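Local atomic coordinates of putative Acetyltransferase from the GNAT family (Novosphingobium aromaticivorans DSM 12444, PDB entry 3EC4), a protein that probably transfers an acyl group, such as acetyl from acetyl-coenzyme A, to a still unidentified acceptor, as other members of the GNAT acetyltransferase family do. Residues 84-89 with 194-199; 99-104 with 176-181; 129-134 with 148-153; 143-148 with 163-168. All coordinates share one frame; numbering follows the deposited sequence. Where two conformers were deposited one is given.

Contact 1: residues 84-89 with 194-199; sequences LLQMIA and YLHSYA
Strands 84-88 and 194-198 run antiparallel, with 154° between their N-to-C directions, and two hydrogen-bonded pairs, Leu-85 with Ser-197 and Met-87 with Leu-195, join them by two backbone bonds each. Leu-85 N reaches Ser-197 O at 2.8 Å nearly along the C=O axis, whereas the return bond, from Ser-197 N to Leu-85 O, lies in the carbonyl plane. Between these pairs Gln-86 faces His-196, and their side chains lie alongside each other, pointing the same way. With CG anti to the backbone N (chi1 -174°) and an extended chain, Gln-86 NE2 donates to His-196 NE2 at 3.0 Å, so that ring nitrogen is probably unprotonated. The histidine nitrogen lies in the amide plane, but the donor is tilted out of the ring plane. In the mixed sheet of this GNAT fold the two strands are neighbours, and strand 214-226 flanks 76-88 beyond: its Arg-216 holds Gln-86 OE1, while Leu-8 O takes a further bond from NE2. The Leu-84 side chain crosses that of His-196 obliquely, CD1 coming 3.9 Å from His-196 CD2. On the face of Leu-85, Met-87 (selenomethionine), Leu-195 and Ser-197, packed against helix 202-210, Met-87 CB lies 4.0 Å from Leu-195 CD1.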
loop_
_atom_site.group_PDB
_atom_site.type_symbol
_atom_site.label_atom_id
_atom_site.label_comp_id
_atom_site.label_asym_id
_atom_site.label_seq_id
_atom_site.Cartn_x
_atom_site.Cartn_y
_atom_site.Cartn_z
ATOM N N LEU A 84 -2.484 0.955 -12.612
ATOM C CA LEU A 84 -1.584 0.082 -11.832
ATOM C C LEU A 84 -1.407 -1.285 -12.464
ATOM O O LEU A 84 -2.287 -1.783 -13.179
ATOM C CB LEU A 84 -2.131 -0.139 -10.416
ATOM C CG LEU A 84 -2.511 1.097 -9.638
ATOM C CD1 LEU A 84 -3.133 0.693 -8.271
ATOM C CD2 LEU A 84 -1.305 2.068 -9.473
ATOM N N LEU A 85 -0.295 -1.942 -12.109
ATOM C CA LEU A 85 -0.120 -3.354 -12.407
ATOM C C LEU A 85 -0.092 -4.013 -11.046
ATOM O O LEU A 85 0.772 -3.682 -10.220
ATOM C CB LEU A 85 1.180 -3.626 -13.181
ATOM C CG LEU A 85 1.448 -5.123 -13.474
ATOM C CD1 LEU A 85 0.369 -5.768 -14.373
ATOM C CD2 LEU A 85 2.839 -5.367 -14.026
ATOM N N GLN A 86 -1.049 -4.887 -10.798
ATOM C CA GLN A 86 -1.031 -5.683 -9.560
ATOM C C GLN A 86 -0.236 -6.962 -9.748
ATOM O O GLN A 86 -0.429 -7.667 -10.739
ATOM C CB GLN A 86 -2.466 -5.994 -9.131
ATOM C CG GLN A 86 -2.557 -6.688 -7.793
ATOM C CD GLN A 86 -3.998 -7.099 -7.502
ATOM O OE1 GLN A 86 -4.422 -8.150 -7.943
ATOM N NE2 GLN A 86 -4.748 -6.254 -6.817
HETATM N N MSE A 87 0.653 -7.269 -8.794
HETATM C CA MSE A 87 1.601 -8.398 -8.874
HETATM C C MSE A 87 1.529 -9.288 -7.642
HETATM O O MSE A 87 1.204 -8.819 -6.572
HETATM C CB MSE A 87 3.050 -7.896 -9.073
HETATM C CG MSE A 87 3.144 -6.923 -10.197
HETATM SE SE MSE A 87 4.907 -6.344 -10.619
HETATM C CE MSE A 87 5.552 -7.911 -11.565
ATOM N N ILE A 88 1.799 -10.573 -7.830
ATOM C CA ILE A 88 1.689 -11.570 -6.784
ATOM C C ILE A 88 2.950 -12.397 -6.726
ATOM O O ILE A 88 3.518 -12.744 -7.759
ATOM C CB ILE A 88 0.388 -12.429 -6.986
ATOM C CG1 ILE A 88 0.039 -13.268 -5.755
ATOM C CG2 ILE A 88 0.466 -13.292 -8.215
ATOM C CD1 ILE A 88 -1.403 -13.903 -5.865
ATOM N N ALA A 89 3.370 -12.740 -5.516
ATOM C CA ALA A 89 4.522 -13.616 -5.346
ATOM C C ALA A 89 4.059 -14.944 -4.752
ATOM O O ALA A 89 4.202 -15.161 -3.555
ATOM C CB ALA A 89 5.614 -12.956 -4.465
ATOM N N TYR A 194 1.645 -9.664 -2.266
ATOM C CA TYR A 194 1.238 -8.964 -3.491
ATOM C C TYR A 194 1.593 -7.489 -3.373
ATOM O O TYR A 194 1.865 -6.982 -2.284
ATOM C CB TYR A 194 -0.262 -9.164 -3.739
ATOM C CG TYR A 194 -1.140 -8.248 -2.947
ATOM C CD1 TYR A 194 -1.453 -8.528 -1.628
ATOM C CD2 TYR A 194 -1.710 -7.141 -3.539
ATOM C CE1 TYR A 194 -2.266 -7.657 -0.895
ATOM C CE2 TYR A 194 -2.516 -6.305 -2.846
ATOM C CZ TYR A 194 -2.791 -6.570 -1.506
ATOM O OH TYR A 194 -3.615 -5.719 -0.803
ATOM N N LEU A 195 1.566 -6.775 -4.493
ATOM C CA LEU A 195 1.829 -5.359 -4.495
ATOM C C LEU A 195 1.238 -4.752 -5.724
ATOM O O LEU A 195 0.817 -5.444 -6.627
ATOM C CB LEU A 195 3.328 -5.067 -4.418
ATOM C CG LEU A 195 4.226 -5.656 -5.532
ATOM C CD1 LEU A 195 4.142 -4.830 -6.815
ATOM C CD2 LEU A 195 5.695 -5.813 -5.070
ATOM N N HIS A 196 1.166 -3.440 -5.723
ATOM C CA HIS A 196 0.834 -2.677 -6.913
ATOM C C HIS A 196 2.023 -1.843 -7.317
ATOM O O HIS A 196 2.701 -1.261 -6.450
ATOM C CB HIS A 196 -0.358 -1.726 -6.676
ATOM C CG HIS A 196 -1.645 -2.428 -6.356
ATOM N ND1 HIS A 196 -2.104 -2.586 -5.069
ATOM C CD2 HIS A 196 -2.552 -3.051 -7.155
ATOM C CE1 HIS A 196 -3.242 -3.262 -5.086
ATOM N NE2 HIS A 196 -3.541 -3.542 -6.341
ATOM N N SER A 197 2.276 -1.759 -8.618
ATOM C CA SER A 197 3.178 -0.760 -9.180
ATOM C C SER A 197 2.352 0.170 -10.035
ATOM O O SER A 197 1.394 -0.279 -10.595
ATOM C CB SER A 197 4.183 -1.442 -10.089
ATOM O OG SER A 197 5.154 -0.536 -10.618
ATOM N N TYR A 198 2.816 1.393 -10.260
ATOM C CA TYR A 198 2.294 2.162 -11.367
ATOM C C TYR A 198 2.599 1.353 -12.616
ATOM O O TYR A 198 3.689 0.766 -12.705
ATOM C CB TYR A 198 2.934 3.550 -11.445
ATOM C CG TYR A 198 2.496 4.448 -10.332
ATOM C CD1 TYR A 198 1.279 5.118 -10.422
ATOM C CD2 TYR A 198 3.225 4.578 -9.166
ATOM C CE1 TYR A 198 0.841 5.924 -9.436
ATOM C CE2 TYR A 198 2.773 5.416 -8.132
ATOM C CZ TYR A 198 1.565 6.064 -8.280
ATOM O OH TYR A 198 1.074 6.914 -7.318
ATOM N N ALA A 199 1.646 1.297 -13.561
ATOM C CA ALA A 199 1.843 0.539 -14.806
ATOM C C ALA A 199 2.974 1.135 -15.608
ATOM O O ALA A 199 3.641 0.439 -16.397
ATOM C CB ALA A 199 0.571 0.514 -15.641
#

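Contact 2: residues 99-104 with 176-181; sequences PGIVAL and ARLIRK
Ile-101 is the hub: its CG2 methyl lies 3.6 Å from Lys-181 CG and 3.7 Å from Leu-178 CD2, so one branch touches two side chains of helix 174-188. The other branch, with CG1 anti to the carbonyl carbon, ends in CD1 at 4.1 Å from Arg-177 NH2, where the two side chains cross obliquely. Arg-177 and Lys-181 stand one helical turn apart, linked by the backbone bond from Lys-181 N to Arg-177 O, and so bracket the isoleucine. Lys-181 bends at chi2 (67°), slides past Ile-101 in the opposite direction, and gives its NZ to a water at 3.0 Å; that water in turn donates to Ile-101 O at 3.0 Å. Further out, a salt bridge from Arg-177 NE to Asp-98 fixes the guanidinium, whose edge faces the CA of Gly-100; a CB on that glycine would come 3.2 Å from Arg-177 NH2, which is tight. Tyr-135 and Val-137 of strand 134-139 also pack against Ile-101, so the residue fills the seam between the GNAT sheet at its edge strand 102-103 and the helix laid over it. Chemically, the join rests on dispersion between aliphatic groups flanked by two cationic ends, and the lysine charge would probably polarise the bridging water and strengthen its bond to the carbonyl.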
loop_
_atom_site.group_PDB
_atom_site.type_symbol
_atom_site.label_atom_id
_atom_site.label_comp_id
_atom_site.label_asym_id
_atom_site.label_seq_id
_atom_site.Cartn_x
_atom_site.Cartn_y
_atom_site.Cartn_z
ATOM N N PRO A 99 21.434 -9.698 7.935
ATOM C CA PRO A 99 21.355 -9.088 9.266
ATOM C C PRO A 99 21.437 -7.559 9.301
ATOM O O PRO A 99 21.057 -6.970 10.317
ATOM C CB PRO A 99 22.534 -9.713 10.008
ATOM C CG PRO A 99 23.060 -10.777 9.140
ATOM C CD PRO A 99 22.671 -10.470 7.763
ATOM N N GLY A 100 21.883 -6.925 8.225
ATOM C CA GLY A 100 21.834 -5.467 8.094
ATOM C C GLY A 100 20.413 -4.882 8.038
ATOM O O GLY A 100 20.229 -3.657 8.152
ATOM N N ILE A 101 19.405 -5.725 7.846
ATOM C CA ILE A 101 18.023 -5.233 7.838
ATOM C C ILE A 101 17.511 -5.313 9.274
ATOM O O ILE A 101 17.579 -6.388 9.904
ATOM C CB ILE A 101 17.120 -6.049 6.898
ATOM C CG1 ILE A 101 17.723 -6.189 5.507
ATOM C CG2 ILE A 101 15.688 -5.429 6.819
ATOM C CD1 ILE A 101 18.135 -4.886 4.898
ATOM N N VAL A 102 17.043 -4.181 9.804
ATOM C CA VAL A 102 16.547 -4.073 11.179
ATOM C C VAL A 102 15.039 -3.837 11.220
ATOM O O VAL A 102 14.492 -3.129 10.392
ATOM C CB VAL A 102 17.278 -2.923 11.965
ATOM C CG1 VAL A 102 18.800 -3.209 12.092
ATOM C CG2 VAL A 102 17.053 -1.559 11.303
ATOM N N ALA A 103 14.350 -4.470 12.163
ATOM C CA ALA A 103 12.945 -4.169 12.407
ATOM C C ALA A 103 12.805 -2.720 12.931
ATOM O O ALA A 103 13.580 -2.264 13.774
ATOM C CB ALA A 103 12.334 -5.160 13.411
ATOM N N LEU A 104 11.818 -1.997 12.419
ATOM C CA LEU A 104 11.522 -0.661 12.890
ATOM C C LEU A 104 10.374 -0.672 13.889
ATOM O O LEU A 104 9.554 -1.581 13.907
ATOM C CB LEU A 104 11.178 0.241 11.718
ATOM C CG LEU A 104 12.330 0.327 10.693
ATOM C CD1 LEU A 104 11.923 1.193 9.506
ATOM C CD2 LEU A 104 13.630 0.797 11.337
ATOM N N ALA A 176 15.544 -3.718 -2.863
ATOM C CA ALA A 176 15.459 -5.140 -3.102
ATOM C C ALA A 176 15.644 -5.929 -1.811
ATOM O O ALA A 176 14.823 -6.787 -1.475
ATOM C CB ALA A 176 16.485 -5.569 -4.123
ATOM N N ARG A 177 16.672 -5.574 -1.046
ATOM C CA ARG A 177 16.932 -6.255 0.213
ATOM C C ARG A 177 15.798 -6.101 1.228
ATOM O O ARG A 177 15.427 -7.057 1.893
ATOM C CB ARG A 177 18.258 -5.822 0.796
ATOM C CG ARG A 177 19.457 -6.300 -0.018
ATOM C CD ARG A 177 20.664 -5.514 0.353
ATOM N NE ARG A 177 20.991 -5.701 1.762
ATOM C CZ ARG A 177 21.822 -4.919 2.433
ATOM N NH1 ARG A 177 22.474 -3.923 1.831
ATOM N NH2 ARG A 177 22.019 -5.149 3.711
ATOM N N LEU A 178 15.202 -4.916 1.298
ATOM C CA LEU A 178 14.051 -4.673 2.179
ATOM C C LEU A 178 12.798 -5.453 1.751
ATOM O O LEU A 178 12.103 -6.035 2.602
ATOM C CB LEU A 178 13.765 -3.174 2.236
ATOM C CG LEU A 178 14.812 -2.444 3.119
ATOM C CD1 LEU A 178 14.922 -0.953 2.860
ATOM C CD2 LEU A 178 14.483 -2.699 4.640
ATOM N N ILE A 179 12.495 -5.453 0.453
ATOM C CA ILE A 179 11.399 -6.290 -0.045
ATOM C C ILE A 179 11.625 -7.771 0.332
ATOM O O ILE A 179 10.708 -8.455 0.787
ATOM C CB ILE A 179 11.181 -6.100 -1.564
ATOM C CG1 ILE A 179 10.688 -4.673 -1.841
ATOM C CG2 ILE A 179 10.156 -7.168 -2.085
ATOM C CD1 ILE A 179 10.889 -4.129 -3.259
ATOM N N ARG A 180 12.830 -8.274 0.126
ATOM C CA ARG A 180 13.153 -9.650 0.537
ATOM C C ARG A 180 12.801 -9.903 1.995
ATOM O O ARG A 180 12.254 -10.946 2.325
ATOM C CB ARG A 180 14.631 -9.962 0.353
ATOM C CG ARG A 180 15.106 -10.128 -1.115
ATOM C CD ARG A 180 16.587 -10.352 -1.109
ATOM N NE ARG A 180 17.251 -10.609 -2.387
ATOM C CZ ARG A 180 17.252 -11.791 -3.000
ATOM N NH1 ARG A 180 16.591 -12.808 -2.494
ATOM N NH2 ARG A 180 17.919 -11.954 -4.136
ATOM N N LYS A 181 13.160 -8.983 2.871
ATOM C CA LYS A 181 12.899 -9.166 4.294
ATOM C C LYS A 181 11.405 -9.183 4.579
ATOM O O LYS A 181 10.885 -10.035 5.291
ATOM C CB LYS A 181 13.570 -8.074 5.097
ATOM C CG LYS A 181 13.472 -8.306 6.600
ATOM C CD LYS A 181 14.245 -9.510 7.087
ATOM C CE LYS A 181 14.158 -9.591 8.599
ATOM N NZ LYS A 181 14.825 -10.755 9.116
HETATM O O HOH W 1 17.448 -9.269 9.244
#

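Contact 3: residues 129-134 with 148-153; sequences WRYGQF and GERMRP
Two aromatic faces carry this contact: the Tyr-131 ring receives Arg-150 CG and the Phe-134 ring receives Gly-148 CA, each as a CH-pi interaction. The rings belong to the chain entering strand 134-139, which pairs with strand 142-149 as a hairpin of the GNAT sheet. Arg-150 CG stands 3.5 Å from the Tyr-131 centroid, 20° off the normal and offset toward the rim; Gly-148 CA sits over the centre of the Phe-134 ring, 3.6 Å from its centroid and 9° off the normal. At the edge of the Arg-152 guanidinium, in its plane, lies Glu-149 OE1. With the Phe-134 ring in this position there is no room for a CB on Gly-148: it would fall 2.4 Å from Phe-134 CZ. Tyr-131 also meets Tyr-37 edge-to-face, and Arg-150 NE is held by Glu-159. An alanine in place of Tyr-131 would take away the ring face under Arg-150 CG and the partner of Tyr-37, and would probably leave the loop less firmly seated. Glu-149 OE1 accepts from Gln-133 N at 2.8 Å, from above the carboxylate plane, and forms a salt bridge with Arg-152 NH2 at 3.0 Å; with Arg-189 on OE2, the acid is likely to stay ionised. A water donates to Tyr-131 O at 2.7 Å and Arg-150 O at 2.8 Å while accepting from Arg-152 NE at 2.8 Å.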
loop_
_atom_site.group_PDB
_atom_site.type_symbol
_atom_site.label_atom_id
_atom_site.label_comp_id
_atom_site.label_asym_id
_atom_site.label_seq_id
_atom_site.Cartn_x
_atom_site.Cartn_y
_atom_site.Cartn_z
ATOM N N TRP A 129 2.550 3.531 9.975
ATOM C CA TRP A 129 3.561 2.587 10.466
ATOM C C TRP A 129 2.940 1.478 11.277
ATOM O O TRP A 129 3.592 0.458 11.517
ATOM C CB TRP A 129 4.617 3.294 11.309
ATOM C CG TRP A 129 4.105 3.867 12.642
ATOM C CD1 TRP A 129 3.472 5.073 12.843
ATOM C CD2 TRP A 129 4.195 3.251 13.921
ATOM N NE1 TRP A 129 3.193 5.240 14.157
ATOM C CE2 TRP A 129 3.624 4.137 14.849
ATOM C CE3 TRP A 129 4.747 2.046 14.381
ATOM C CZ2 TRP A 129 3.552 3.844 16.212
ATOM C CZ3 TRP A 129 4.674 1.751 15.736
ATOM C CH2 TRP A 129 4.082 2.647 16.634
ATOM N N ARG A 130 1.720 1.686 11.793
ATOM C CA ARG A 130 1.061 0.628 12.561
ATOM C C ARG A 130 0.343 -0.404 11.696
ATOM O O ARG A 130 -0.223 -1.345 12.256
ATOM C CB ARG A 130 0.044 1.181 13.566
ATOM C CG ARG A 130 0.527 2.281 14.477
ATOM C CD ARG A 130 -0.495 2.562 15.558
ATOM N NE ARG A 130 0.097 3.375 16.622
ATOM C CZ ARG A 130 0.084 4.707 16.650
ATOM N NH1 ARG A 130 -0.499 5.410 15.680
ATOM N NH2 ARG A 130 0.658 5.350 17.663
ATOM N N TYR A 131 0.375 -0.240 10.368
ATOM C CA TYR A 131 -0.421 -1.086 9.451
ATOM C C TYR A 131 0.103 -2.512 9.504
ATOM O O TYR A 131 -0.647 -3.464 9.340
ATOM C CB TYR A 131 -0.343 -0.551 8.030
ATOM C CG TYR A 131 -1.617 -0.463 7.244
ATOM C CD1 TYR A 131 -2.530 -1.513 7.212
ATOM C CD2 TYR A 131 -1.892 0.671 6.500
ATOM C CE1 TYR A 131 -3.694 -1.408 6.434
ATOM C CE2 TYR A 131 -3.014 0.779 5.729
ATOM C CZ TYR A 131 -3.921 -0.251 5.708
ATOM O OH TYR A 131 -5.053 -0.137 4.925
ATOM N N GLY A 132 1.407 -2.643 9.744
ATOM C CA GLY A 132 2.070 -3.936 9.876
ATOM C C GLY A 132 3.558 -3.759 10.125
ATOM O O GLY A 132 4.004 -2.690 10.558
ATOM N N GLN A 133 4.324 -4.806 9.838
ATOM C CA GLN A 133 5.763 -4.796 10.112
ATOM C C GLN A 133 6.483 -3.917 9.121
ATOM O O GLN A 133 6.289 -4.041 7.916
ATOM C CB GLN A 133 6.343 -6.194 10.001
ATOM C CG GLN A 133 7.827 -6.284 10.397
ATOM C CD GLN A 133 8.064 -6.004 11.851
ATOM O OE1 GLN A 133 7.406 -6.594 12.705
ATOM N NE2 GLN A 133 8.988 -5.088 12.153
ATOM N N PHE A 134 7.396 -3.104 9.642
ATOM C CA PHE A 134 8.342 -2.333 8.869
ATOM C C PHE A 134 9.779 -2.694 9.174
ATOM O O PHE A 134 10.127 -3.054 10.314
ATOM C CB PHE A 134 8.093 -0.830 9.110
ATOM C CG PHE A 134 7.039 -0.258 8.201
ATOM C CD1 PHE A 134 5.697 -0.477 8.467
ATOM C CD2 PHE A 134 7.388 0.450 7.072
ATOM C CE1 PHE A 134 4.715 0.007 7.597
ATOM C CE2 PHE A 134 6.407 0.939 6.202
ATOM C CZ PHE A 134 5.085 0.731 6.479
ATOM N N GLY A 148 7.524 -2.013 4.245
ATOM C CA GLY A 148 6.597 -2.562 5.192
ATOM C C GLY A 148 5.463 -3.347 4.577
ATOM O O GLY A 148 5.451 -3.668 3.370
ATOM N N GLU A 149 4.504 -3.606 5.440
ATOM C CA GLU A 149 3.273 -4.305 5.123
ATOM C C GLU A 149 2.086 -3.374 5.170
ATOM O O GLU A 149 2.044 -2.469 6.005
ATOM C CB GLU A 149 3.037 -5.411 6.134
ATOM C CG GLU A 149 4.204 -6.367 6.268
ATOM C CD GLU A 149 4.015 -7.387 7.342
ATOM O OE1 GLU A 149 3.442 -7.058 8.396
ATOM O OE2 GLU A 149 4.488 -8.536 7.147
ATOM N N ARG A 150 1.097 -3.632 4.323
ATOM C CA ARG A 150 -0.123 -2.833 4.340
ATOM C C ARG A 150 -1.394 -3.681 4.285
ATOM O O ARG A 150 -1.702 -4.358 5.275
ATOM C CB ARG A 150 -0.031 -1.734 3.283
ATOM C CG ARG A 150 -0.987 -0.589 3.443
ATOM C CD ARG A 150 -0.702 0.535 2.475
ATOM N NE ARG A 150 -0.979 0.184 1.105
ATOM C CZ ARG A 150 -0.784 1.004 0.068
ATOM N NH1 ARG A 150 -0.314 2.248 0.213
ATOM N NH2 ARG A 150 -1.042 0.584 -1.136
HETATM N N MSE A 151 -2.158 -3.646 3.187
HETATM C CA MSE A 151 -3.495 -4.253 3.183
HETATM C C MSE A 151 -3.456 -5.782 3.210
HETATM O O MSE A 151 -2.501 -6.436 2.734
HETATM C CB MSE A 151 -4.329 -3.792 1.976
HETATM C CG MSE A 151 -4.455 -2.322 1.887
HETATM SE SE MSE A 151 -5.713 -1.781 0.526
HETATM C CE MSE A 151 -4.721 -0.207 -0.094
ATOM N N ARG A 152 -4.509 -6.349 3.778
ATOM C CA ARG A 152 -4.658 -7.792 3.865
ATOM C C ARG A 152 -6.068 -8.167 3.428
ATOM O O ARG A 152 -6.946 -8.263 4.248
ATOM C CB ARG A 152 -4.399 -8.267 5.288
ATOM C CG ARG A 152 -2.933 -8.074 5.699
ATOM C CD ARG A 152 -2.721 -8.283 7.164
ATOM N NE ARG A 152 -1.335 -8.037 7.491
ATOM C CZ ARG A 152 -0.364 -8.929 7.407
ATOM N NH1 ARG A 152 -0.633 -10.193 7.129
ATOM N NH2 ARG A 152 0.888 -8.557 7.674
ATOM N N PRO A 153 -6.276 -8.325 2.101
ATOM C CA PRO A 153 -7.595 -8.586 1.524
ATOM C C PRO A 153 -8.260 -9.924 1.913
ATOM O O PRO A 153 -9.464 -10.072 1.777
ATOM C CB PRO A 153 -7.339 -8.481 0.017
ATOM C CG PRO A 153 -6.113 -7.581 -0.103
ATOM C CD PRO A 153 -5.263 -8.102 1.053
HETATM O O HOH W 2 -0.318 -5.408 7.451
#

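Contact 4: residues 143-148 with 163-168; sequences LAAMAG and VCTWPE
Trp-166 leaves the end of strand 163-165 with CG anti to the carbonyl carbon (chi1 -71°), a turn that brings its indole back to residues 143-144. CB lies 4.1 Å from Ala-144 O, and CG is equally near that oxygen. CD1 then reaches Leu-143 O at 3.0 Å, and NE1, at the ring edge, lies 2.9 Å from the same Leu-143 O, which is in the indole plane. An alanine here would remove the indole edge at Leu-143 O and its packing on Leu-115 and Ala-118, and would probably leave the end of the strand less firmly held against helix 109-118. The backbone adds a bond from Trp-166 N to Ala-144 O of 3.1 Å, nearly along the C=O axis. The two segments form the beta hairpin of strands 142-149 and 157-165, neighbours in the GNAT sheet, and Met-146 with Cys-164 is a hydrogen-bonded pair of it, Met-146 N to Cys-164 O being 2.9 Å. On their face the selenomethionine, extended beyond CG from the crowded chi1 position (72°), sets CE 3.5 Å from Cys-164 SG in the conformer described here. On the face of Ala-145 and Thr-165, turned to helix 174-188, Ala-147 CB meets Val-163 CG2 at 3.7 Å.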
loop_
_atom_site.group_PDB
_atom_site.type_symbol
_atom_site.label_atom_id
_atom_site.label_comp_id
_atom_site.label_asym_id
_atom_site.label_seq_id
_atom_site.Cartn_x
_atom_site.Cartn_y
_atom_site.Cartn_z
ATOM N N LEU A 143 18.403 6.535 8.915
ATOM C CA LEU A 143 17.477 5.573 8.296
ATOM C C LEU A 143 17.536 5.778 6.798
ATOM O O LEU A 143 16.973 6.721 6.298
ATOM C CB LEU A 143 16.051 5.779 8.804
ATOM C CG LEU A 143 14.954 4.843 8.256
ATOM C CD1 LEU A 143 15.318 3.389 8.584
ATOM C CD2 LEU A 143 13.581 5.241 8.738
ATOM N N ALA A 144 18.224 4.888 6.094
ATOM C CA ALA A 144 18.477 5.059 4.659
ATOM C C ALA A 144 17.272 4.735 3.786
ATOM O O ALA A 144 17.062 5.326 2.753
ATOM C CB ALA A 144 19.644 4.222 4.262
ATOM N N ALA A 145 16.494 3.746 4.213
ATOM C CA ALA A 145 15.470 3.130 3.380
ATOM C C ALA A 145 14.603 2.295 4.285
ATOM O O ALA A 145 15.048 1.851 5.342
ATOM C CB ALA A 145 16.083 2.224 2.303
HETATM N N MSE A 146 13.382 2.071 3.839
HETATM C CA MSE A 146 12.441 1.227 4.563
HETATM C C MSE A 146 11.464 0.526 3.633
HETATM O O MSE A 146 11.326 0.877 2.436
HETATM C CB MSE A 146 11.684 2.041 5.608
HETATM C CG MSE A 146 10.707 2.954 5.000
HETATM SE SE MSE A 146 9.749 3.995 6.339
HETATM C CE MSE A 146 8.737 5.095 5.192
ATOM N N ALA A 147 10.751 -0.451 4.197
ATOM C CA ALA A 147 9.630 -1.111 3.525
ATOM C C ALA A 147 8.785 -1.787 4.583
ATOM O O ALA A 147 9.271 -2.141 5.656
ATOM C CB ALA A 147 10.084 -2.156 2.482
ATOM N N GLY A 148 7.524 -2.013 4.245
ATOM C CA GLY A 148 6.597 -2.562 5.192
ATOM C C GLY A 148 5.463 -3.347 4.577
ATOM O O GLY A 148 5.451 -3.668 3.370
ATOM N N VAL A 163 7.884 1.217 0.302
ATOM C CA VAL A 163 9.291 0.982 -0.071
ATOM C C VAL A 163 9.893 2.317 -0.510
ATOM O O VAL A 163 9.546 2.853 -1.562
ATOM C CB VAL A 163 9.439 -0.028 -1.221
ATOM C CG1 VAL A 163 10.918 -0.241 -1.523
ATOM C CG2 VAL A 163 8.732 -1.387 -0.862
ATOM N N CYS A 164 10.811 2.862 0.264
ATOM C CA CYS A 164 11.397 4.118 -0.159
ATOM C C CYS A 164 12.751 4.310 0.444
ATOM O O CYS A 164 13.017 3.843 1.564
ATOM C CB CYS A 164 10.500 5.248 0.260
ATOM S SG CYS A 164 10.317 5.242 2.031
ATOM N N THR A 165 13.561 5.066 -0.293
ATOM C CA THR A 165 14.985 5.213 -0.057
ATOM C C THR A 165 15.296 6.688 -0.264
ATOM O O THR A 165 14.805 7.279 -1.236
ATOM C CB THR A 165 15.837 4.368 -1.065
ATOM O OG1 THR A 165 15.437 2.979 -1.019
ATOM C CG2 THR A 165 17.321 4.478 -0.761
ATOM N N TRP A 166 16.053 7.302 0.650
ATOM C CA TRP A 166 16.497 8.697 0.420
ATOM C C TRP A 166 17.306 8.674 -0.879
ATOM O O TRP A 166 18.055 7.745 -1.120
ATOM C CB TRP A 166 17.433 9.206 1.530
ATOM C CG TRP A 166 16.755 9.442 2.840
ATOM C CD1 TRP A 166 16.828 8.645 3.973
ATOM C CD2 TRP A 166 15.878 10.510 3.165
ATOM N NE1 TRP A 166 16.026 9.168 4.962
ATOM C CE2 TRP A 166 15.460 10.324 4.503
ATOM C CE3 TRP A 166 15.391 11.605 2.455
ATOM C CZ2 TRP A 166 14.595 11.207 5.138
ATOM C CZ3 TRP A 166 14.535 12.471 3.085
ATOM C CH2 TRP A 166 14.169 12.284 4.419
ATOM N N PRO A 167 17.186 9.730 -1.695
ATOM C CA PRO A 167 17.965 9.845 -2.930
ATOM C C PRO A 167 19.438 9.599 -2.753
ATOM O O PRO A 167 20.028 8.864 -3.576
ATOM C CB PRO A 167 17.696 11.270 -3.377
ATOM C CG PRO A 167 16.372 11.578 -2.867
ATOM C CD PRO A 167 16.283 10.866 -1.518
ATOM N N GLU A 168 20.038 10.123 -1.684
ATOM C CA GLU A 168 21.457 9.949 -1.456
ATOM C C GLU A 168 21.903 8.503 -1.177
ATOM O O GLU A 168 23.115 8.211 -1.245
ATOM C CB GLU A 168 21.977 10.887 -0.355
ATOM C CG GLU A 168 21.315 10.733 0.992
ATOM C CD GLU A 168 20.138 11.653 1.223
ATOM O OE1 GLU A 168 19.337 11.893 0.271
ATOM O OE2 GLU A 168 19.967 12.077 2.398
#

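All four contacts reach one mixed sheet. Contact 1 joins strands 76-88 and 192-198, and strand 192-198 runs parallel to strand 157-165 of contact 4; their centres are about 19 Å apart. Contact 4 shares strand 142-149, and Gly-148 itself, with contact 3. Contact 2 lies at the edge strand 102-103, with helix 174-188 reaching over to contact 4, their centres about 11 Å apart: Leu-178 CD1 comes 3.4 Å from Ala-145 CB. Along the chain, contacts 2, 3 and 4 all nest inside the loop closed by contact 1, whereas contacts 3 and 4 alternate. Strand 157-165, helix 174-188 and strand 192-198 form the beta-alpha-beta crossover that in GNAT enzymes generally holds acetyl-CoA.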